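Local coordinates for periplasmic beta-glucosidase (Pseudomonas aeruginosa, PDB 6R5T), which probably hydrolyses terminal, non-reducing beta-D-glucosyl residues of glucosides in the periplasm, releasing beta-D-glucose, as a glycoside hydrolase of family 3, at residues M14-K19 and A308-A313; Q412-A417 and D551-E556. The protein carries 1 engineered substitution. All blocks are in the same frame, centred on the assembly; numbering follows the deposited sequence. Where two conformers were deposited one is given.

Interaction 1 of 2, residues M14-K19 and A308-A313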
# COMPACT_ATOMS: atom_id res chain seq x y z
N MET A 14 -28.79 15.87 38.26
CA MET A 14 -27.80 16.66 37.50
C MET A 14 -28.49 17.55 36.48
O MET A 14 -29.36 17.11 35.74
CB MET A 14 -26.80 15.73 36.80
CG MET A 14 -25.95 15.02 37.80
SD MET A 14 -24.96 13.68 37.01
CE MET A 14 -23.72 14.70 36.19
N SER A 15 -28.03 18.80 36.42
CA SER A 15 -28.37 19.73 35.33
C SER A 15 -27.69 19.23 34.06
O SER A 15 -26.66 18.49 34.17
CB SER A 15 -27.93 21.15 35.59
OG SER A 15 -26.54 21.24 35.73
N ASN A 16 -28.13 19.73 32.94
CA ASN A 16 -27.37 19.43 31.69
C ASN A 16 -25.96 19.99 31.76
O ASN A 16 -25.02 19.32 31.26
CB ASN A 16 -28.10 19.90 30.44
CG ASN A 16 -29.06 18.84 29.93
OD1 ASN A 16 -29.18 17.74 30.48
ND2 ASN A 16 -29.74 19.18 28.86
N ALA A 17 -25.74 21.14 32.40
CA ALA A 17 -24.38 21.67 32.56
C ALA A 17 -23.50 20.63 33.27
O ALA A 17 -22.29 20.43 32.89
CB ALA A 17 -24.46 22.98 33.29
N GLU A 18 -24.03 20.04 34.34
CA GLU A 18 -23.29 19.05 35.14
C GLU A 18 -23.06 17.77 34.31
O GLU A 18 -21.95 17.20 34.39
CB GLU A 18 -24.04 18.75 36.45
CG GLU A 18 -23.89 19.90 37.44
CD GLU A 18 -24.89 19.92 38.60
OE1 GLU A 18 -24.50 20.48 39.63
OE2 GLU A 18 -26.00 19.32 38.50
N LYS A 19 -24.06 17.31 33.59
CA LYS A 19 -23.90 16.12 32.72
C LYS A 19 -22.83 16.40 31.65
O LYS A 19 -21.93 15.52 31.41
CB LYS A 19 -25.22 15.78 32.06
CG LYS A 19 -26.24 15.19 33.00
CD LYS A 19 -27.56 14.89 32.32
CE LYS A 19 -28.57 14.33 33.29
NZ LYS A 19 -29.88 14.12 32.64
N ALA A 308 -31.22 12.17 25.13
CA ALA A 308 -30.69 10.79 25.24
C ALA A 308 -29.21 10.73 24.80
O ALA A 308 -28.47 9.89 25.37
CB ALA A 308 -31.53 9.85 24.42
N ASP A 309 -28.75 11.57 23.89
CA ASP A 309 -27.31 11.59 23.45
C ASP A 309 -26.44 12.05 24.63
O ASP A 309 -25.41 11.40 24.98
CB ASP A 309 -27.13 12.52 22.25
CG ASP A 309 -27.82 12.05 20.98
OD1 ASP A 309 -27.73 10.83 20.72
OD2 ASP A 309 -28.46 12.91 20.27
N ILE A 310 -26.84 13.12 25.33
CA ILE A 310 -26.11 13.62 26.53
C ILE A 310 -26.20 12.56 27.63
O ILE A 310 -25.21 12.28 28.30
CB ILE A 310 -26.71 14.95 27.01
CG1 ILE A 310 -26.67 16.02 25.91
CG2 ILE A 310 -26.07 15.41 28.30
CD1 ILE A 310 -25.30 16.55 25.67
N ASP A 311 -27.40 12.02 27.83
CA ASP A 311 -27.60 11.07 28.94
C ASP A 311 -26.74 9.82 28.74
O ASP A 311 -26.24 9.28 29.75
CB ASP A 311 -29.07 10.71 29.12
CG ASP A 311 -29.90 11.85 29.71
OD1 ASP A 311 -29.31 12.83 30.19
OD2 ASP A 311 -31.16 11.72 29.66
N ARG A 312 -26.63 9.33 27.50
CA ARG A 312 -25.87 8.08 27.21
C ARG A 312 -24.42 8.33 27.59
O ARG A 312 -23.84 7.50 28.30
CB ARG A 312 -25.97 7.77 25.71
CG ARG A 312 -25.18 6.54 25.29
CD ARG A 312 -24.83 6.66 23.80
NE ARG A 312 -23.60 7.47 23.68
CZ ARG A 312 -23.44 8.50 22.84
NH1 ARG A 312 -24.44 8.87 22.04
NH2 ARG A 312 -22.27 9.13 22.82
N ALA A 313 -23.90 9.47 27.15
CA ALA A 313 -22.48 9.85 27.28
C ALA A 313 -22.16 10.00 28.76
O ALA A 313 -21.18 9.43 29.28
CB ALA A 313 -22.20 11.07 26.48
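Lys19 and Asp311 form a salt bridge beside a small apolar touch between Lys19 and Ile310, joining the first turn of helix 16-22 to helix 307-323 in the N-terminal, TIM-barrel-type domain. The lysine does both jobs. Its CB rests on the branch methyl CG2 of Ile310 at 3.9 Å in the conformer given, a touch less certain than the salt bridge because Ile310 has two conformers. The rest of the lysine, extended beyond CG, runs on to the carboxylate. There Lys19 NZ donates to Asp311 OD1 at 2.8 Å, meeting the oxygen on its syn side but 35° out of the carboxylate plane. Lys19 CD also passes 3.4 Å from Asp311 OD1, so the end of the chain passes slantwise over the acid as the ammonium reaches it. A long lysine suits this place because its first methylenes can pack while its charge stays at the partly exposed margin. Ile310 also touches Leu296 and Ile20. Asp311 OD1 takes a second hydrogen bond from Gln307 NE2, and the same amide nitrogen donates to Asn16 OD1, so Gln307 ties both helices together. The start of helix 16-22 is fixed by Ser15 at the N-cap: Glu18 N donates to Ser15 OG at 3.1 Å, and Ser15 N returns a bond to Glu18 OE2 at 3.0 Å, while Glu18 OE1 forms a salt bridge with Arg69. The reciprocal bonds of Ser15 and Glu18 make a capping box, here starting a helix that packs against a second helix of the barrel domain.

Interaction 2 of 2, residues Q412-A417 and D551-E556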
# COMPACT_ATOMS: atom_id res chain seq x y z
N GLN A 412 26.61 0.18 29.76
CA GLN A 412 26.61 -0.03 31.20
C GLN A 412 26.29 -1.48 31.52
O GLN A 412 26.84 -2.02 32.47
CB GLN A 412 25.64 0.94 31.89
CG GLN A 412 25.71 0.89 33.39
CD GLN A 412 27.05 1.41 33.87
OE1 GLN A 412 27.46 2.49 33.49
NE2 GLN A 412 27.80 0.56 34.56
N GLY A 413 25.41 -2.12 30.74
CA GLY A 413 25.10 -3.54 30.95
C GLY A 413 26.34 -4.39 30.74
O GLY A 413 26.58 -5.33 31.54
N LEU A 414 27.13 -4.07 29.73
CA LEU A 414 28.36 -4.84 29.47
C LEU A 414 29.34 -4.57 30.62
O LEU A 414 29.89 -5.53 31.14
CB LEU A 414 28.93 -4.42 28.13
CG LEU A 414 28.07 -4.82 26.95
CD1 LEU A 414 28.65 -4.21 25.72
CD2 LEU A 414 27.93 -6.32 26.81
N ALA A 415 29.45 -3.31 31.08
CA ALA A 415 30.38 -2.95 32.19
C ALA A 415 29.98 -3.73 33.44
O ALA A 415 30.87 -4.26 34.16
CB ALA A 415 30.37 -1.45 32.41
N ASN A 416 28.69 -3.79 33.73
CA ASN A 416 28.13 -4.51 34.90
C ASN A 416 28.50 -6.00 34.83
O ASN A 416 28.82 -6.61 35.86
CB ASN A 416 26.61 -4.36 34.98
CG ASN A 416 26.14 -2.96 35.31
OD1 ASN A 416 26.89 -2.09 35.78
ND2 ASN A 416 24.84 -2.74 35.10
N ALA A 417 28.43 -6.57 33.64
CA ALA A 417 28.60 -8.03 33.45
C ALA A 417 30.07 -8.41 33.65
O ALA A 417 30.30 -9.46 34.26
CB ALA A 417 28.15 -8.41 32.07
N ASP A 551 23.00 -10.02 29.47
CA ASP A 551 22.64 -11.38 29.89
C ASP A 551 22.63 -12.30 28.67
O ASP A 551 23.13 -13.42 28.77
CB ASP A 551 21.29 -11.39 30.58
CG ASP A 551 21.28 -10.77 31.97
OD1 ASP A 551 22.41 -10.60 32.57
OD2 ASP A 551 20.17 -10.41 32.41
N VAL A 552 22.09 -11.85 27.53
CA VAL A 552 22.04 -12.69 26.32
C VAL A 552 23.42 -12.76 25.71
O VAL A 552 23.83 -13.87 25.36
CB VAL A 552 21.00 -12.16 25.33
CG1 VAL A 552 21.28 -12.66 23.92
CG2 VAL A 552 19.65 -12.56 25.87
N LEU A 553 24.12 -11.65 25.57
CA LEU A 553 25.42 -11.63 24.88
C LEU A 553 26.44 -12.53 25.58
O LEU A 553 27.23 -13.18 24.88
CB LEU A 553 25.95 -10.20 24.76
CG LEU A 553 25.18 -9.32 23.78
CD1 LEU A 553 25.66 -7.89 23.92
CD2 LEU A 553 25.28 -9.82 22.34
N PHE A 554 26.36 -12.67 26.89
CA PHE A 554 27.34 -13.49 27.64
C PHE A 554 26.78 -14.87 27.99
O PHE A 554 27.50 -15.68 28.62
CB PHE A 554 27.83 -12.70 28.85
CG PHE A 554 28.70 -11.54 28.51
CD1 PHE A 554 29.89 -11.72 27.83
CD2 PHE A 554 28.35 -10.26 28.87
CE1 PHE A 554 30.71 -10.66 27.50
CE2 PHE A 554 29.18 -9.20 28.55
CZ PHE A 554 30.34 -9.39 27.84
N GLY A 555 25.58 -15.19 27.52
CA GLY A 555 25.00 -16.55 27.59
C GLY A 555 24.41 -16.88 28.93
O GLY A 555 24.06 -18.05 29.14
N GLU A 556 24.11 -15.89 29.74
CA GLU A 556 23.33 -16.09 30.98
C GLU A 556 21.90 -16.41 30.57
O GLU A 556 21.23 -17.10 31.30
CB GLU A 556 23.35 -14.87 31.90
CG GLU A 556 24.70 -14.22 32.09
CD GLU A 556 25.66 -14.93 33.03
OE1 GLU A 556 26.77 -14.39 33.25
OE2 GLU A 556 25.29 -16.01 33.56
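Leu414 and Ala417 of helix 410-418 meet Leu553 and Phe554, at the end of helix 545-553, through apolar side chains. The methyl CD2 of Leu414 lies 3.6 Å from Phe554 CE2, the two side chains crossing at about a right angle, and 4.0 Å from Leu553 CD1. One turn on, Ala417 CB comes within 3.7 Å of Phe554 CD2. Both methyls approach the ring obliquely. Alanine suits its position because a short side chain lets the bulky ring come close to the helix, whereas leucine offers a branched end that can touch two partners. The CA-CB bond of Phe554 points toward helix 410-418, and with CG anti to the carbonyl carbon (chi1 -70°) the CD2-CE2 side of the ring meets Leu414 and Ala417.

These residues lie over the mixed sheet of the C-terminal domain: Leu414 also touches Val383 and Leu424, Phe554 touches Ile381, and Leu553 touches Leu536, so two helices close over one sheet in an alpha/beta sandwich.

Backbone bonds finish helix 545-553 as a Schellman motif. Gly555, at positive phi (80°), a conformation that glycine adopts readily, donates from N to Val552 O at 3.1 Å; Glu556 N gives a weak bond to Asp551 O.

Among polar side chains, Gln412 NE2 donates to Asn416 OD1 at 3.1 Å, reaching it from above the carbonyl plane. Asn416 ND2 in turn bonds Asn547 OD1, linking the helices again, and buried Asp551 makes salt bridges through OD1 to Arg356 and through OD2 to Arg360.

The two contacts lie far apart with the middle of the chain between them, their own centres about 57 Å apart and their nearest atoms about 46 Å apart. Both segments of interaction 1 come earlier in the chain than those of interaction 2: the first contact brings together an early and a late helix of the N-terminal domain, the second lies in the C-terminal domain. They share no helix, strand or sheet. Interaction 1 joins helices 16-22 and 307-323 around the eight-stranded parallel barrel sheet; interaction 2 joins helices 410-418 and 545-553 over the six-stranded mixed sheet. Each is thus packing within one of two successive domains, neither holds the domains to each other, and both lie away from the sugar-binding and magnesium sites.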